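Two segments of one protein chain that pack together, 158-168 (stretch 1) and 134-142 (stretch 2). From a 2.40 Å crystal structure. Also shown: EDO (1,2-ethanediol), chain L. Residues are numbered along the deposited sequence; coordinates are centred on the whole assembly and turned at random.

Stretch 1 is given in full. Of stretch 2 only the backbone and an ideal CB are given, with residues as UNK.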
# COMPACT_ATOMS: atom_id res chain seq x y z
N ALA A 158 1.99 -19.56 -55.44
CA ALA A 158 1.07 -20.66 -55.18
C ALA A 158 1.41 -21.38 -53.88
O ALA A 158 0.52 -21.79 -53.13
CB ALA A 158 1.07 -21.63 -56.36
N ILE A 159 2.71 -21.57 -53.62
CA ILE A 159 3.12 -22.24 -52.39
C ILE A 159 2.75 -21.40 -51.18
O ILE A 159 2.17 -21.90 -50.20
CB ILE A 159 4.63 -22.55 -52.42
CG1 ILE A 159 4.96 -23.48 -53.59
CG2 ILE A 159 5.09 -23.15 -51.10
CD1 ILE A 159 6.45 -23.68 -53.83
N LYS A 160 3.08 -20.11 -51.22
CA LYS A 160 2.77 -19.22 -50.10
C LYS A 160 1.27 -19.22 -49.80
O LYS A 160 0.86 -19.35 -48.64
CB LYS A 160 3.26 -17.81 -50.42
CG LYS A 160 2.79 -16.75 -49.44
CD LYS A 160 3.54 -15.44 -49.66
CE LYS A 160 5.03 -15.60 -49.38
NZ LYS A 160 5.77 -14.31 -49.50
N ILE A 161 0.44 -19.08 -50.84
CA ILE A 161 -1.00 -19.04 -50.63
C ILE A 161 -1.48 -20.33 -49.98
O ILE A 161 -2.40 -20.33 -49.15
CB ILE A 161 -1.73 -18.77 -51.96
CG1 ILE A 161 -1.42 -17.36 -52.45
CG2 ILE A 161 -3.23 -18.98 -51.80
CD1 ILE A 161 -2.13 -16.99 -53.73
N ASP A 162 -0.88 -21.47 -50.35
CA ASP A 162 -1.27 -22.74 -49.74
C ASP A 162 -0.84 -22.82 -48.28
O ASP A 162 -1.55 -23.38 -47.44
CB ASP A 162 -0.70 -23.91 -50.53
CG ASP A 162 -1.56 -24.28 -51.73
OD1 ASP A 162 -2.78 -24.04 -51.68
OD2 ASP A 162 -1.01 -24.82 -52.71
N LEU A 163 0.34 -22.27 -47.95
CA LEU A 163 0.82 -22.34 -46.58
C LEU A 163 0.00 -21.45 -45.65
O LEU A 163 -0.29 -21.83 -44.51
CB LEU A 163 2.30 -21.96 -46.52
CG LEU A 163 3.26 -23.02 -47.08
CD1 LEU A 163 4.65 -22.45 -47.29
CD2 LEU A 163 3.30 -24.22 -46.15
N LEU A 164 -0.39 -20.26 -46.12
CA LEU A 164 -1.15 -19.35 -45.26
C LEU A 164 -2.54 -19.89 -44.95
O LEU A 164 -3.08 -19.62 -43.87
CB LEU A 164 -1.24 -17.97 -45.91
CG LEU A 164 0.08 -17.20 -45.99
CD1 LEU A 164 -0.11 -15.87 -46.70
CD2 LEU A 164 0.64 -16.98 -44.60
N ASN A 165 -3.14 -20.64 -45.88
CA ASN A 165 -4.43 -21.27 -45.62
C ASN A 165 -4.30 -22.58 -44.86
O ASN A 165 -5.32 -23.26 -44.65
CB ASN A 165 -5.17 -21.52 -46.94
CG ASN A 165 -5.68 -20.24 -47.57
OD1 ASN A 165 -5.41 -19.95 -48.74
ND2 ASN A 165 -6.42 -19.45 -46.80
N GLN A 166 -3.09 -22.96 -44.45
CA GLN A 166 -2.85 -24.22 -43.78
C GLN A 166 -2.27 -24.06 -42.38
O GLN A 166 -2.41 -24.99 -41.57
CB GLN A 166 -1.91 -25.10 -44.62
CG GLN A 166 -1.79 -26.54 -44.15
CD GLN A 166 -1.01 -27.40 -45.12
OE1 GLN A 166 -0.74 -27.01 -46.26
NE2 GLN A 166 -0.63 -28.59 -44.67
N VAL A 167 -1.64 -22.93 -42.07
CA VAL A 167 -1.02 -22.69 -40.78
C VAL A 167 -1.88 -21.67 -40.04
O VAL A 167 -2.12 -20.57 -40.54
CB VAL A 167 0.42 -22.19 -40.92
CG1 VAL A 167 0.98 -21.80 -39.57
CG2 VAL A 167 1.28 -23.25 -41.57
N THR A 168 -2.34 -22.04 -38.85
CA THR A 168 -3.13 -21.14 -38.02
C THR A 168 -2.21 -20.24 -37.20
O THR A 168 -1.08 -20.61 -36.87
CB THR A 168 -4.06 -21.91 -37.09
OG1 THR A 168 -3.28 -22.56 -36.08
CG2 THR A 168 -4.84 -22.96 -37.87
N UNK A 134 8.97 -22.81 -36.74
CA UNK A 134 8.06 -21.70 -36.97
C UNK A 134 6.59 -22.08 -36.92
O UNK A 134 5.76 -21.25 -36.52
CB UNK A 134 8.37 -21.07 -38.33
N UNK A 135 6.24 -23.30 -37.30
CA UNK A 135 4.84 -23.71 -37.38
C UNK A 135 4.43 -24.67 -36.28
O UNK A 135 3.23 -24.93 -36.12
CB UNK A 135 4.57 -24.36 -38.74
N UNK A 136 5.38 -25.23 -35.53
CA UNK A 136 5.16 -26.10 -34.38
C UNK A 136 4.83 -27.52 -34.80
O UNK A 136 4.57 -28.36 -33.92
CB UNK A 136 4.04 -25.54 -33.50
N UNK A 137 4.81 -27.83 -36.09
CA UNK A 137 4.67 -29.20 -36.57
C UNK A 137 5.45 -29.32 -37.87
O UNK A 137 6.17 -28.40 -38.28
CB UNK A 137 3.20 -29.58 -36.77
N UNK A 138 5.33 -30.47 -38.53
CA UNK A 138 5.99 -30.73 -39.80
C UNK A 138 4.92 -30.85 -40.88
O UNK A 138 4.32 -31.92 -41.06
CB UNK A 138 6.85 -31.99 -39.73
N UNK A 139 4.68 -29.75 -41.59
CA UNK A 139 3.62 -29.75 -42.61
C UNK A 139 3.94 -30.71 -43.75
O UNK A 139 3.02 -31.29 -44.34
CB UNK A 139 3.42 -28.34 -43.17
N UNK A 140 5.22 -30.89 -44.08
CA UNK A 140 5.64 -31.71 -45.21
C UNK A 140 4.77 -31.42 -46.44
O UNK A 140 4.07 -32.29 -46.96
CB UNK A 140 5.57 -33.19 -44.85
N UNK A 141 4.81 -30.17 -46.87
CA UNK A 141 4.03 -29.75 -48.03
C UNK A 141 4.43 -30.58 -49.24
O UNK A 141 5.62 -30.76 -49.53
CB UNK A 141 4.23 -28.26 -48.31
N UNK A 142 3.43 -31.10 -49.95
CA UNK A 142 3.66 -31.98 -51.10
C UNK A 142 3.96 -31.15 -52.34
O UNK A 142 3.12 -30.37 -52.80
CB UNK A 142 2.45 -32.88 -51.35
C1 EDO L . -3.67 -25.37 -54.97
O1 EDO L . -2.55 -26.23 -54.71
C2 EDO L . -3.51 -24.74 -56.35
O2 EDO L . -4.64 -23.91 -56.63

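Stretch 1 presents a helix through Leu164 and a turn leading to Val167, and the side it offers is mainly apolar, Ile159, Leu163 and Val167, but with the polar Gln166 as a full part of it. No donor or acceptor there is met by a hydrogen bond from stretch 2, so shape is the main rule.

Position 134 is helical, and its ideal CB has nothing of stretch 1 within 5.5 Å. This contact leaves the choice free; the residue is Tyr134, whose hydroxyl is hydrogen-bonded elsewhere in the structure.

At position 135 CA-to-CB points sideways, and the ideal CB lies 4.5 Å from Val167 CG2. A large apolar group, aliphatic or aromatic, could turn back over the valine. Phe135 does so with chi1 m: Val167 CG2 sits over one face of the ring, 4.0 Å from its centroid and 11° off the normal, a CH-pi contact, while Val167 CG1 approaches Phe135 CD1 at 3.7 Å. A flat ring thus receives a branched valine.

Position 136 has positive phi, 79°, just after the helix. Glycine, asparagine or aspartate suit such a backbone, and Asn136 fills it, out of reach of stretch 1.

Positions 137 and 138 also lie beyond stretch 1, and small or polar residues would do. They are Ser137 and Asp138; the latter's OD1 accepts a weak hydrogen bond from the backbone N of position 140 at 3.1 Å.

Position 139 points toward stretch 1, its ideal CB 4.3 Å from Gln166 NE2 and 5.1 Å from Leu163 CD2. Leucine, isoleucine or methionine could reach the apolar surface. Leu139, m,t, places CD1 3.3 Å from Val167 CG2, a tight fit, and 3.9 Å from Leu163 CD2; its CD2 lies 3.7 Å from Gln166 NE2, packing against the amide end.

Position 140 points away, with phi/psi of 44/61. Glycine or asparagine would be easy choices in this left-handed region; Ala140 occupies it without touching stretch 1.

Position 141 points toward the helix, its ideal CB 4.7 Å from Leu163 CD2, with Ile159 further along. A long apolar side chain is called for, leucine or methionine among the candidates. Leu141, t,p, is the residue most covered by stretch 1: CD2 lies 3.6 Å from Ile159 CG2 and 4.0 Å from Leu163 CD2, while CD1 meets Gln166 OE1 at 3.6 Å. Its two methyls therefore span helix and turn.

Position 142 is again out of reach, and a polar residue is acceptable; it is Asp142.

Stretch 2 134-142: YFNSDLALD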
# COMPACT_ATOMS: atom_id res chain seq x y z
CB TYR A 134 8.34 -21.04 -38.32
CG TYR A 134 9.69 -20.35 -38.41
CD1 TYR A 134 10.83 -21.06 -38.76
CD2 TYR A 134 9.81 -18.99 -38.16
CE1 TYR A 134 12.06 -20.43 -38.84
CE2 TYR A 134 11.04 -18.36 -38.24
CZ TYR A 134 12.16 -19.08 -38.58
OH TYR A 134 13.38 -18.45 -38.67
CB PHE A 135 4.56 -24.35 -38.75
CG PHE A 135 4.87 -23.46 -39.92
CD1 PHE A 135 4.71 -22.09 -39.82
CD2 PHE A 135 5.34 -23.99 -41.11
CE1 PHE A 135 5.00 -21.26 -40.90
CE2 PHE A 135 5.63 -23.17 -42.19
CZ PHE A 135 5.46 -21.81 -42.08
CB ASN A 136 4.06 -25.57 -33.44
CG ASN A 136 4.20 -26.09 -32.03
OD1 ASN A 136 5.31 -26.38 -31.57
ND2 ASN A 136 3.08 -26.22 -31.33
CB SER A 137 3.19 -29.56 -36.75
OG SER A 137 2.61 -28.84 -37.82
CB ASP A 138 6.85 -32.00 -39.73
CG ASP A 138 7.55 -32.31 -41.04
OD1 ASP A 138 7.45 -31.50 -41.98
OD2 ASP A 138 8.22 -33.36 -41.12
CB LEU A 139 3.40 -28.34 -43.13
CG LEU A 139 2.80 -27.35 -42.12
CD1 LEU A 139 2.77 -25.94 -42.70
CD2 LEU A 139 1.41 -27.79 -41.71
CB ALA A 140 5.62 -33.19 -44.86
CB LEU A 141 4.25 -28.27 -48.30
CG LEU A 141 3.29 -27.60 -49.29
CD1 LEU A 141 1.88 -27.57 -48.72
CD2 LEU A 141 3.77 -26.19 -49.62
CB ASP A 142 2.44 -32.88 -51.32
CG ASP A 142 2.51 -33.65 -52.61
OD1 ASP A 142 3.26 -34.65 -52.68
OD2 ASP A 142 1.82 -33.25 -53.57
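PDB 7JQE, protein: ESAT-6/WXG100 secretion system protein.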